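Local coordinates for protein C-glycoside 3-oxidase (Microbacterium trichothecenolyticum, PDB 7DVE) that oxidises the C3 hydroxyl of the sugar in C-glycosides such as isoorientin and mangiferin, using FAD and passing the electrons to oxygen to give hydrogen peroxide, at residues T129-R134 / Q196-A201; Q9-I14 / S33-A38; I301-R306 / D432-M437; F40-T45 / F117-G122. One frame throughout, in Å; residues are numbered along the deposited sequence.

How the contacts relate
From the N terminus the contacts close one after another; none nests in or crosses another. Contact 2 (9-14 with 33-38) shuts a short beta-alpha-beta loop holding helix 19-31 in the parallel FAD-binding sheet. Contact 4 (40-45 with 117-122) follows directly, closing a loop of 71 residues beside the adenosine ribose; it touches contact 2, where F40 N probably bonds to I14 O. Contact 1 (129-134 with 196-201) closes 61 residues and brings the chain to the flavin, so contacts 1 and 4 meet the same FAD. Contact 3 (301-306 with 432-437) closes 125 residues in the antiparallel sheet, which contact 1 also reaches.

Contact 1: T129-R134 / Q196-A201; sequences TGACPR and QRMPLA. With FAD (flavin-adenine dinucleotide), chain C.
G130 O accepts A201 N-H, nearly straight at 2.7 Å from G130 O to A201 N (174°) and in the carbonyl plane, and also meets the CA-H of L200 in a CA-H...O contact. With C132 N donating to P199 O, this forms a single beta bridge, A131 to L200, which binds the flavin-contacting loop of this GMC oxidoreductase to strand 196-204. G130 has a positive phi (67°), and a side chain there would crowd A201 O.

The A131 backbone addresses the flavin pyrimidine with a paired donor and acceptor: A131 N gives its hydrogen to FAD O4 (2.9 Å), while A131 O takes that of FAD N3 (2.8 Å). T129 OG1 lies between its own backbone N and carbonyl carbon (chi1 57°), which sets it to donate to FAD N5 at 3.1 Å. The flavin edge is thus held from N5 to N3 by one short run of chain.

Behind this run the packing is apolar. L200 CD2 lies against A131 CA, and C132 SG rests on A201 CB. M198, bent at chi2 and chi3, sets CG 3.8 Å from A131 CB and SD 4.1 Å from P133 CD.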
# COMPACT_ATOMS: atom_id res chain seq x y z
N THR A 129 7.08 1.19 4.98
CA THR A 129 7.97 2.30 5.34
C THR A 129 7.32 3.67 5.13
O THR A 129 8.02 4.67 4.97
CB THR A 129 9.29 2.24 4.57
OG1 THR A 129 9.01 2.25 3.18
CG2 THR A 129 10.10 0.99 4.94
N GLY A 130 5.99 3.71 5.08
CA GLY A 130 5.19 4.87 5.41
C GLY A 130 5.28 6.10 4.52
O GLY A 130 4.77 7.14 4.94
N ALA A 131 5.88 6.03 3.33
CA ALA A 131 6.00 7.23 2.50
C ALA A 131 4.67 7.55 1.79
O ALA A 131 4.09 6.67 1.13
CB ALA A 131 7.13 7.09 1.50
N CYS A 132 4.20 8.81 1.90
CA CYS A 132 2.86 9.18 1.43
C CYS A 132 2.84 10.43 0.56
O CYS A 132 2.18 11.42 0.89
CB CYS A 132 1.93 9.39 2.63
SG CYS A 132 1.48 7.90 3.52
N PRO A 133 3.48 10.41 -0.61
CA PRO A 133 3.36 11.55 -1.52
C PRO A 133 1.98 11.63 -2.16
O PRO A 133 1.22 10.66 -2.21
CB PRO A 133 4.44 11.28 -2.58
CG PRO A 133 4.55 9.80 -2.62
CD PRO A 133 4.21 9.28 -1.22
N ARG A 134 1.67 12.84 -2.68
CA ARG A 134 0.49 13.07 -3.50
C ARG A 134 0.84 12.81 -4.96
O ARG A 134 1.98 13.03 -5.37
CB ARG A 134 0.01 14.51 -3.33
CG ARG A 134 -0.69 14.78 -2.00
CD ARG A 134 -1.18 16.20 -1.91
NE ARG A 134 -1.83 16.46 -0.63
CZ ARG A 134 -2.96 17.14 -0.50
NH1 ARG A 134 -3.59 17.65 -1.54
NH2 ARG A 134 -3.48 17.30 0.72
N GLN A 196 11.95 18.16 -1.54
CA GLN A 196 11.25 18.53 -0.31
C GLN A 196 11.23 17.32 0.62
O GLN A 196 11.69 16.23 0.25
CB GLN A 196 9.82 19.02 -0.62
CG GLN A 196 9.00 18.08 -1.54
CD GLN A 196 7.67 18.70 -1.91
OE1 GLN A 196 6.76 18.79 -1.08
NE2 GLN A 196 7.56 19.19 -3.15
N ARG A 197 10.71 17.52 1.84
CA ARG A 197 10.61 16.41 2.77
C ARG A 197 9.58 15.41 2.27
O ARG A 197 8.58 15.79 1.66
CB ARG A 197 10.21 16.87 4.17
CG ARG A 197 11.11 17.91 4.77
CD ARG A 197 10.26 18.95 5.50
NE ARG A 197 11.02 19.66 6.51
CZ ARG A 197 11.53 20.87 6.29
NH1 ARG A 197 11.44 21.44 5.10
NH2 ARG A 197 12.13 21.51 7.30
N MET A 198 9.82 14.14 2.50
CA MET A 198 8.79 13.18 2.18
C MET A 198 7.66 13.29 3.21
O MET A 198 7.94 13.32 4.41
CB MET A 198 9.32 11.75 2.15
CG MET A 198 8.23 10.76 1.77
SD MET A 198 7.77 10.91 0.04
CE MET A 198 9.15 10.07 -0.75
N PRO A 199 6.41 13.39 2.80
CA PRO A 199 5.32 13.26 3.78
C PRO A 199 5.20 11.81 4.22
O PRO A 199 5.14 10.91 3.38
CB PRO A 199 4.07 13.75 3.04
CG PRO A 199 4.55 14.35 1.75
CD PRO A 199 5.95 13.90 1.49
N LEU A 200 5.20 11.58 5.54
CA LEU A 200 5.36 10.23 6.08
C LEU A 200 4.23 9.87 7.03
O LEU A 200 3.83 10.69 7.86
CB LEU A 200 6.71 10.06 6.82
CG LEU A 200 8.04 10.05 6.06
CD1 LEU A 200 9.22 10.12 7.06
CD2 LEU A 200 8.17 8.80 5.09
N ALA A 201 3.77 8.63 6.95
CA ALA A 201 2.73 8.13 7.85
C ALA A 201 3.45 7.60 9.08
O ALA A 201 3.77 6.42 9.17
CB ALA A 201 1.89 7.06 7.17
PA FAD C . -3.15 -4.61 2.33
O1A FAD C . -2.54 -5.79 1.67
O2A FAD C . -2.28 -3.64 3.02
O5B FAD C . -4.22 -5.29 3.34
C5B FAD C . -5.19 -6.20 2.81
C4B FAD C . -5.61 -7.17 3.89
O4B FAD C . -6.64 -8.00 3.27
C3B FAD C . -4.46 -8.13 4.24
O3B FAD C . -4.29 -8.12 5.67
C2B FAD C . -5.04 -9.48 3.78
O2B FAD C . -4.66 -10.55 4.65
C1B FAD C . -6.53 -9.27 3.90
N9A FAD C . -7.29 -10.27 3.08
C8A FAD C . -7.01 -10.48 1.78
N7A FAD C . -7.84 -11.41 1.31
C5A FAD C . -8.64 -11.80 2.30
C6A FAD C . -9.65 -12.68 2.34
N6A FAD C . -9.91 -13.32 1.19
N1A FAD C . -10.36 -12.93 3.45
C2A FAD C . -10.02 -12.22 4.61
N3A FAD C . -8.97 -11.28 4.55
C4A FAD C . -8.31 -11.09 3.40
N1 FAD C . 3.27 1.92 0.40
C2 FAD C . 3.35 3.30 0.32
O2 FAD C . 2.38 3.91 -0.11
N3 FAD C . 4.53 3.97 0.71
C4 FAD C . 5.61 3.23 1.23
O4 FAD C . 6.63 3.83 1.59
C4X FAD C . 5.52 1.85 1.31
N5 FAD C . 6.54 1.07 1.74
C5X FAD C . 6.35 -0.26 1.93
C6 FAD C . 7.35 -1.06 2.52
C7 FAD C . 7.16 -2.42 2.77
C7M FAD C . 8.28 -3.26 3.43
C8 FAD C . 5.94 -3.01 2.43
C8M FAD C . 5.72 -4.51 2.70
C9 FAD C . 4.94 -2.23 1.83
C9A FAD C . 5.14 -0.86 1.58
N10 FAD C . 4.18 -0.10 0.99
C10 FAD C . 4.34 1.22 0.89
C1' FAD C . 2.91 -0.67 0.45
C2' FAD C . 1.70 -0.57 1.39
O2' FAD C . 1.94 -1.42 2.53
C3' FAD C . 0.39 -0.96 0.63
O3' FAD C . 0.18 -0.06 -0.47
C4' FAD C . -0.84 -0.82 1.54
O4' FAD C . -0.68 -1.63 2.68
C5' FAD C . -2.12 -1.26 0.78
O5' FAD C . -3.24 -1.34 1.69
P FAD C . -4.54 -2.26 1.43
O1P FAD C . -5.42 -2.34 2.63
O2P FAD C . -5.10 -1.78 0.15
O3P FAD C . -4.06 -3.80 1.28

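Contact 2: Q9-I14 / S33-A38; sequences QVDVAI and SSATIA
A35 meets D11 where two parallel strands of the Rossmann-type FAD domain begin to pair; helix 19-31 makes the beta-alpha-beta crossover between them. A35 CA lies 3.6 Å from D11 OD2.

At T36 the contact turns polar. D11 OD2 accepts twice: from T36 N (2.9 Å), on the anti lone pair, and from T36 OG1 (2.9 Å), which comes from above the carboxylate plane, 68° out of it. T36 OG1 sits between its backbone N and carbonyl carbon (chi1 53°), a placement that also lets it accept D11 N-H at 3.0 Å. The two side chains cross at about a right angle; these bonds, with D11 N-H on the hydroxyl, fix the rotation of both. An alanine in place of D11 would probably leave the T36 amide and hydroxyl proton without this acceptor, the hydroxyl keeping the backbone N-H of this position. T36 O then takes V12 N-H and a weak hydrogen bond from D11 N.

I37 pairs with V12, and its CG2 meets I14 CD1 at 3.6 Å, on the side where L28 of helix 19-31 touches both V12 and I37. A38 carries the ladder on: A38 N donates to V12 O and A38 O accepts from I14 N (2.8 Å). On the other face of the sheet, A38 CB fits against V10, 3.9 Å from V10 CG1.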
# COMPACT_ATOMS: atom_id res chain seq x y z
N GLN A 9 -26.23 -10.83 10.82
CA GLN A 9 -26.22 -9.79 9.81
C GLN A 9 -25.75 -8.47 10.42
O GLN A 9 -26.08 -8.16 11.56
CB GLN A 9 -27.59 -9.60 9.15
CG GLN A 9 -28.62 -8.89 10.00
CD GLN A 9 -29.97 -8.79 9.31
OE1 GLN A 9 -30.17 -7.93 8.45
NE2 GLN A 9 -30.91 -9.68 9.67
N VAL A 10 -24.97 -7.73 9.63
CA VAL A 10 -24.55 -6.37 9.90
C VAL A 10 -24.94 -5.52 8.70
O VAL A 10 -25.36 -6.04 7.67
CB VAL A 10 -23.03 -6.27 10.14
CG1 VAL A 10 -22.58 -7.25 11.20
CG2 VAL A 10 -22.30 -6.57 8.84
N ASP A 11 -24.77 -4.20 8.83
CA ASP A 11 -25.05 -3.31 7.71
C ASP A 11 -23.90 -3.29 6.71
O ASP A 11 -24.14 -3.42 5.50
CB ASP A 11 -25.32 -1.90 8.23
CG ASP A 11 -26.47 -1.86 9.16
OD1 ASP A 11 -27.57 -2.28 8.74
OD2 ASP A 11 -26.27 -1.44 10.33
N VAL A 12 -22.66 -3.10 7.17
CA VAL A 12 -21.50 -3.07 6.29
C VAL A 12 -20.54 -4.17 6.72
O VAL A 12 -20.16 -4.26 7.90
CB VAL A 12 -20.79 -1.70 6.31
CG1 VAL A 12 -19.64 -1.70 5.31
CG2 VAL A 12 -21.77 -0.59 5.98
N ALA A 13 -20.13 -4.99 5.75
CA ALA A 13 -19.08 -5.98 5.95
C ALA A 13 -17.86 -5.60 5.11
O ALA A 13 -18.00 -5.29 3.93
CB ALA A 13 -19.56 -7.39 5.58
N ILE A 14 -16.69 -5.64 5.74
CA ILE A 14 -15.43 -5.26 5.13
C ILE A 14 -14.53 -6.47 5.20
O ILE A 14 -14.38 -7.06 6.28
CB ILE A 14 -14.78 -4.07 5.87
CG1 ILE A 14 -15.70 -2.83 5.87
CG2 ILE A 14 -13.42 -3.76 5.29
CD1 ILE A 14 -15.45 -1.90 7.03
N SER A 33 -22.31 6.55 12.67
CA SER A 33 -22.06 5.89 13.95
C SER A 33 -23.16 4.92 14.35
O SER A 33 -22.98 4.14 15.29
CB SER A 33 -21.91 6.96 15.03
OG SER A 33 -23.19 7.48 15.35
N SER A 34 -24.30 4.97 13.67
CA SER A 34 -25.43 4.10 13.94
C SER A 34 -25.35 2.76 13.21
O SER A 34 -26.10 1.84 13.55
CB SER A 34 -26.69 4.84 13.52
OG SER A 34 -26.36 5.65 12.40
N ALA A 35 -24.48 2.65 12.22
CA ALA A 35 -24.37 1.46 11.40
C ALA A 35 -23.50 0.40 12.06
O ALA A 35 -22.45 0.71 12.62
CB ALA A 35 -23.78 1.81 10.03
N THR A 36 -23.94 -0.86 11.99
CA THR A 36 -23.11 -1.96 12.44
C THR A 36 -22.13 -2.36 11.35
O THR A 36 -22.47 -2.36 10.16
CB THR A 36 -23.96 -3.16 12.84
OG1 THR A 36 -24.86 -3.49 11.77
CG2 THR A 36 -24.76 -2.81 14.08
N ILE A 37 -20.90 -2.68 11.75
CA ILE A 37 -19.78 -2.88 10.84
C ILE A 37 -19.00 -4.11 11.30
O ILE A 37 -18.55 -4.18 12.45
CB ILE A 37 -18.84 -1.66 10.79
CG1 ILE A 37 -19.62 -0.39 10.44
CG2 ILE A 37 -17.69 -1.91 9.81
CD1 ILE A 37 -18.89 0.90 10.81
N ALA A 38 -18.83 -5.08 10.40
CA ALA A 38 -17.99 -6.24 10.69
C ALA A 38 -16.81 -6.25 9.73
O ALA A 38 -16.99 -6.08 8.52
CB ALA A 38 -18.78 -7.54 10.60

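Contact 3: I301-R306 / D432-M437; sequences IVFAVR and DRPFVM
F303 carries CG anti to its backbone N (chi1 -156°), which swings the CD1-CE1 side of the ring to P434 and R433; CD1 comes 3.6 Å from P434 CA. V302 has CG2 between its backbone N and carbonyl carbon (chi1 -63° for CG1), and there CG2 lies 3.9 Å from F435 CB. F435 directs its ring away from 301-306, with V302 CG2 at the ring edge, near its plane.

The backbones form an antiparallel ladder in the large sheet of the GMC fold. V302 and F435 are its hydrogen-bonded pair: V302 N to F435 O and F435 N to V302 O are both 2.9 Å. I301 and V436 are the non-hydrogen-bonded pair, side by side and pointing the same way. I301 CG2 also rests on P434 CB at 3.6 Å, and both residues pack against I419 of helix 406-424. On the opposite face V302 CG1 meets M437 CG at 4.0 Å, the two side chains crossing at about a right angle.

Residues 432-434 form the irregular part before strand 435-436; P434, a proline, has no N-H to donate. The F303 ring presents its edge to R433 O, 3.6 Å from CE1; since the rim of an aromatic ring is slightly positive, this oxygen is probably favoured there, in a contact otherwise made of two backbone bonds, a CA-H...O contact and apolar groups.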
# COMPACT_ATOMS: atom_id res chain seq x y z
N ILE A 301 14.26 1.05 -9.13
CA ILE A 301 15.70 1.13 -9.32
C ILE A 301 16.28 1.68 -8.02
O ILE A 301 15.78 2.67 -7.49
CB ILE A 301 16.08 2.04 -10.51
CG1 ILE A 301 15.51 1.51 -11.83
CG2 ILE A 301 17.61 2.14 -10.62
CD1 ILE A 301 14.19 2.11 -12.28
N VAL A 302 17.31 1.02 -7.49
CA VAL A 302 17.85 1.36 -6.18
C VAL A 302 19.34 1.65 -6.31
O VAL A 302 20.03 1.17 -7.22
CB VAL A 302 17.62 0.24 -5.13
CG1 VAL A 302 16.13 0.03 -4.88
CG2 VAL A 302 18.33 -1.05 -5.57
N PHE A 303 19.84 2.39 -5.34
CA PHE A 303 21.21 2.88 -5.36
C PHE A 303 21.57 3.20 -3.92
O PHE A 303 20.69 3.51 -3.13
CB PHE A 303 21.28 4.13 -6.25
CG PHE A 303 22.63 4.41 -6.81
CD1 PHE A 303 23.44 3.39 -7.26
CD2 PHE A 303 23.07 5.73 -6.92
CE1 PHE A 303 24.70 3.67 -7.84
CE2 PHE A 303 24.33 6.02 -7.47
CZ PHE A 303 25.14 4.97 -7.93
N ALA A 304 22.84 3.16 -3.58
CA ALA A 304 23.27 3.47 -2.23
C ALA A 304 24.49 4.36 -2.31
O ALA A 304 25.37 4.12 -3.14
CB ALA A 304 23.60 2.19 -1.43
N VAL A 305 24.55 5.40 -1.45
CA VAL A 305 25.70 6.31 -1.47
C VAL A 305 26.15 6.63 -0.04
O VAL A 305 25.37 6.64 0.91
CB VAL A 305 25.43 7.62 -2.25
CG1 VAL A 305 24.88 7.32 -3.65
CG2 VAL A 305 24.50 8.53 -1.49
N ARG A 306 27.45 6.86 0.09
CA ARG A 306 28.05 7.36 1.32
C ARG A 306 28.11 8.88 1.26
O ARG A 306 28.81 9.45 0.42
CB ARG A 306 29.45 6.78 1.51
CG ARG A 306 30.16 7.32 2.74
CD ARG A 306 31.60 6.81 2.81
NE ARG A 306 31.62 5.64 3.69
CZ ARG A 306 31.61 4.39 3.27
NH1 ARG A 306 31.72 4.09 1.98
NH2 ARG A 306 31.47 3.41 4.16
N ASP A 432 29.11 1.68 -8.84
CA ASP A 432 29.00 2.76 -9.82
C ASP A 432 27.70 2.69 -10.61
O ASP A 432 27.36 3.66 -11.30
CB ASP A 432 30.23 2.83 -10.77
CG ASP A 432 30.27 1.70 -11.81
OD1 ASP A 432 29.54 0.69 -11.63
OD2 ASP A 432 31.07 1.79 -12.79
N ARG A 433 26.96 1.60 -10.51
CA ARG A 433 25.71 1.53 -11.24
C ARG A 433 24.57 1.09 -10.33
O ARG A 433 24.80 0.41 -9.32
CB ARG A 433 25.83 0.58 -12.44
CG ARG A 433 26.63 1.17 -13.58
CD ARG A 433 26.45 0.34 -14.83
NE ARG A 433 27.34 0.76 -15.91
CZ ARG A 433 27.06 1.72 -16.78
NH1 ARG A 433 25.92 2.40 -16.71
NH2 ARG A 433 27.93 2.01 -17.75
N PRO A 434 23.36 1.53 -10.62
CA PRO A 434 22.21 1.19 -9.78
C PRO A 434 21.69 -0.19 -10.16
O PRO A 434 22.15 -0.79 -11.11
CB PRO A 434 21.21 2.29 -10.13
CG PRO A 434 21.49 2.53 -11.63
CD PRO A 434 22.98 2.36 -11.78
N PHE A 435 20.71 -0.68 -9.41
CA PHE A 435 20.17 -2.03 -9.58
C PHE A 435 18.68 -1.96 -9.89
O PHE A 435 17.92 -1.32 -9.16
CB PHE A 435 20.39 -2.86 -8.30
CG PHE A 435 19.98 -4.32 -8.41
CD1 PHE A 435 20.77 -5.23 -9.08
CD2 PHE A 435 18.83 -4.79 -7.78
CE1 PHE A 435 20.42 -6.60 -9.16
CE2 PHE A 435 18.47 -6.16 -7.85
CZ PHE A 435 19.27 -7.06 -8.54
N VAL A 436 18.26 -2.63 -10.96
CA VAL A 436 16.82 -2.72 -11.26
C VAL A 436 16.26 -3.91 -10.48
O VAL A 436 16.59 -5.06 -10.77
CB VAL A 436 16.55 -2.87 -12.77
CG1 VAL A 436 15.03 -2.85 -13.04
CG2 VAL A 436 17.23 -1.76 -13.57
N MET A 437 15.38 -3.65 -9.50
CA MET A 437 14.81 -4.71 -8.68
C MET A 437 13.95 -5.65 -9.53
O MET A 437 13.48 -5.26 -10.59
CB MET A 437 13.94 -4.10 -7.57
CG MET A 437 14.71 -3.35 -6.47
SD MET A 437 15.94 -4.35 -5.67
CE MET A 437 14.90 -5.57 -4.87

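Contact 4: F40-T45 / F117-G122; sequences FEVGPT and FSSNVG. With FAD (flavin-adenine dinucleotide), chain C.
E41 and V121 cross obliquely, with E41 CG 3.8 Å from V121 CG2. E41 holds CG anti to its backbone N (chi1 156°) and bends at chi2 (71°), which brings the carboxylate to the adenosine ribose of FAD: OE1 accepts from FAD O3B (2.5 Å) and OE2 from FAD O2B (2.7 Å). This is the acidic residue after the second strand of a Rossmann-type fold that binds the adenosine ribose hydroxyls. OE2 also takes G43 N-H on its anti lone pair, and OE1 bonds to S17 OG, bonds that together fix the rotation of the carboxylate. N120 O lies 3.1 Å from E41 OE1, but both are acceptors and no hydrogen bond joins them. An alanine in place of E41 would probably leave both ribose hydroxyls and the G43 amide without this acceptor.

T45 and V121 lie side by side, pointing the same way, T45 OG1 3.7 Å from V121 CG2; the hydroxyl bonds to D233. The backbones are joined by V121 N to P44 O at 2.7 Å. G43 CA passes 3.4 Å from S119 O, and a side chain on G43 would collide with the 117-122 chain.

The loop leaves strand 37-40, where F40 pairs with I14; E41 bonds by backbone to F232 of strand 229-232 and S235 of strand 235-243, and V42 packs on L236.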
# COMPACT_ATOMS: atom_id res chain seq x y z
N PHE A 40 -13.52 -8.56 8.49
CA PHE A 40 -12.98 -9.90 8.44
C PHE A 40 -11.60 -9.86 7.81
O PHE A 40 -11.42 -9.30 6.73
CB PHE A 40 -13.92 -10.83 7.67
CG PHE A 40 -15.34 -10.79 8.17
CD1 PHE A 40 -15.71 -11.50 9.30
CD2 PHE A 40 -16.29 -10.01 7.53
CE1 PHE A 40 -17.00 -11.45 9.79
CE2 PHE A 40 -17.58 -9.95 8.00
CZ PHE A 40 -17.94 -10.67 9.14
N GLU A 41 -10.62 -10.44 8.52
CA GLU A 41 -9.22 -10.47 8.12
C GLU A 41 -8.70 -11.89 8.32
O GLU A 41 -8.83 -12.45 9.42
CB GLU A 41 -8.39 -9.48 8.96
CG GLU A 41 -6.92 -9.84 9.03
CD GLU A 41 -6.22 -9.60 7.72
OE1 GLU A 41 -6.30 -8.48 7.19
OE2 GLU A 41 -5.58 -10.55 7.22
N VAL A 42 -8.10 -12.47 7.27
CA VAL A 42 -7.71 -13.87 7.32
C VAL A 42 -6.46 -14.09 8.19
O VAL A 42 -6.32 -15.14 8.83
CB VAL A 42 -7.51 -14.40 5.89
CG1 VAL A 42 -6.41 -13.62 5.16
CG2 VAL A 42 -7.19 -15.88 5.92
N GLY A 43 -5.56 -13.10 8.25
CA GLY A 43 -4.33 -13.20 9.02
C GLY A 43 -4.57 -13.09 10.52
O GLY A 43 -5.66 -12.72 10.97
N PRO A 44 -3.56 -13.42 11.32
CA PRO A 44 -3.66 -13.21 12.77
C PRO A 44 -3.52 -11.75 13.14
O PRO A 44 -3.18 -10.88 12.33
CB PRO A 44 -2.50 -14.03 13.32
CG PRO A 44 -1.49 -14.03 12.20
CD PRO A 44 -2.29 -14.06 10.93
N THR A 45 -3.78 -11.48 14.42
CA THR A 45 -3.35 -10.24 15.05
C THR A 45 -1.93 -10.43 15.55
O THR A 45 -1.69 -11.30 16.39
CB THR A 45 -4.26 -9.90 16.24
OG1 THR A 45 -5.63 -10.08 15.86
CG2 THR A 45 -4.03 -8.48 16.70
N PHE A 117 2.56 -10.47 -0.70
CA PHE A 117 1.36 -10.28 0.09
C PHE A 117 1.74 -10.27 1.57
O PHE A 117 2.81 -10.75 1.95
CB PHE A 117 0.33 -11.40 -0.12
CG PHE A 117 0.17 -11.82 -1.55
CD1 PHE A 117 0.99 -12.80 -2.09
CD2 PHE A 117 -0.84 -11.28 -2.33
CE1 PHE A 117 0.85 -13.20 -3.38
CE2 PHE A 117 -0.99 -11.69 -3.65
CZ PHE A 117 -0.14 -12.65 -4.17
N SER A 118 0.83 -9.75 2.40
CA SER A 118 0.87 -9.89 3.86
C SER A 118 -0.50 -10.36 4.34
O SER A 118 -1.53 -9.90 3.85
CB SER A 118 1.21 -8.56 4.58
OG SER A 118 2.55 -8.18 4.36
N SER A 119 -0.51 -11.25 5.32
CA SER A 119 -1.76 -11.78 5.87
C SER A 119 -1.72 -11.59 7.38
O SER A 119 -1.14 -12.41 8.10
CB SER A 119 -1.95 -13.25 5.51
OG SER A 119 -2.44 -13.38 4.18
N ASN A 120 -2.33 -10.50 7.86
CA ASN A 120 -2.28 -10.11 9.27
C ASN A 120 -3.19 -8.91 9.49
O ASN A 120 -3.57 -8.23 8.53
CB ASN A 120 -0.85 -9.79 9.71
CG ASN A 120 -0.23 -8.67 8.88
OD1 ASN A 120 0.48 -8.93 7.90
ND2 ASN A 120 -0.50 -7.41 9.27
N VAL A 121 -3.55 -8.67 10.74
CA VAL A 121 -4.31 -7.46 11.04
C VAL A 121 -3.39 -6.26 10.83
O VAL A 121 -2.24 -6.25 11.29
CB VAL A 121 -4.90 -7.52 12.46
CG1 VAL A 121 -5.54 -6.18 12.86
CG2 VAL A 121 -5.98 -8.63 12.52
N GLY A 122 -3.84 -5.30 10.03
CA GLY A 122 -3.00 -4.21 9.57
C GLY A 122 -2.53 -4.34 8.12
O GLY A 122 -2.08 -3.34 7.55
PA FAD C . -3.15 -4.61 2.33
O1A FAD C . -2.54 -5.79 1.67
O2A FAD C . -2.28 -3.64 3.02
O5B FAD C . -4.22 -5.29 3.34
C5B FAD C . -5.19 -6.20 2.81
C4B FAD C . -5.61 -7.17 3.89
O4B FAD C . -6.64 -8.00 3.27
C3B FAD C . -4.46 -8.13 4.24
O3B FAD C . -4.29 -8.12 5.67
C2B FAD C . -5.04 -9.48 3.78
O2B FAD C . -4.66 -10.55 4.65
C1B FAD C . -6.53 -9.27 3.90
N9A FAD C . -7.29 -10.27 3.08
C8A FAD C . -7.01 -10.48 1.78
N7A FAD C . -7.84 -11.41 1.31
C5A FAD C . -8.64 -11.80 2.30
C6A FAD C . -9.65 -12.68 2.34
N6A FAD C . -9.91 -13.32 1.19
N1A FAD C . -10.36 -12.93 3.45
C2A FAD C . -10.02 -12.22 4.61
N3A FAD C . -8.97 -11.28 4.55
C4A FAD C . -8.31 -11.09 3.40
N1 FAD C . 3.27 1.92 0.40
C2 FAD C . 3.35 3.30 0.32
O2 FAD C . 2.38 3.91 -0.11
N3 FAD C . 4.53 3.97 0.71
C4 FAD C . 5.61 3.23 1.23
O4 FAD C . 6.63 3.83 1.59
C4X FAD C . 5.52 1.85 1.31
N5 FAD C . 6.54 1.07 1.74
C5X FAD C . 6.35 -0.26 1.93
C6 FAD C . 7.35 -1.06 2.52
C7 FAD C . 7.16 -2.42 2.77
C7M FAD C . 8.28 -3.26 3.43
C8 FAD C . 5.94 -3.01 2.43
C8M FAD C . 5.72 -4.51 2.70
C9 FAD C . 4.94 -2.23 1.83
C9A FAD C . 5.14 -0.86 1.58
N10 FAD C . 4.18 -0.10 0.99
C10 FAD C . 4.34 1.22 0.89
C1' FAD C . 2.91 -0.67 0.45
C2' FAD C . 1.70 -0.57 1.39
O2' FAD C . 1.94 -1.42 2.53
C3' FAD C . 0.39 -0.96 0.63
O3' FAD C . 0.18 -0.06 -0.47
C4' FAD C . -0.84 -0.82 1.54
O4' FAD C . -0.68 -1.63 2.68
C5' FAD C . -2.12 -1.26 0.78
O5' FAD C . -3.24 -1.34 1.69
P FAD C . -4.54 -2.26 1.43
O1P FAD C . -5.42 -2.34 2.63
O2P FAD C . -5.10 -1.78 0.15
O3P FAD C . -4.06 -3.80 1.28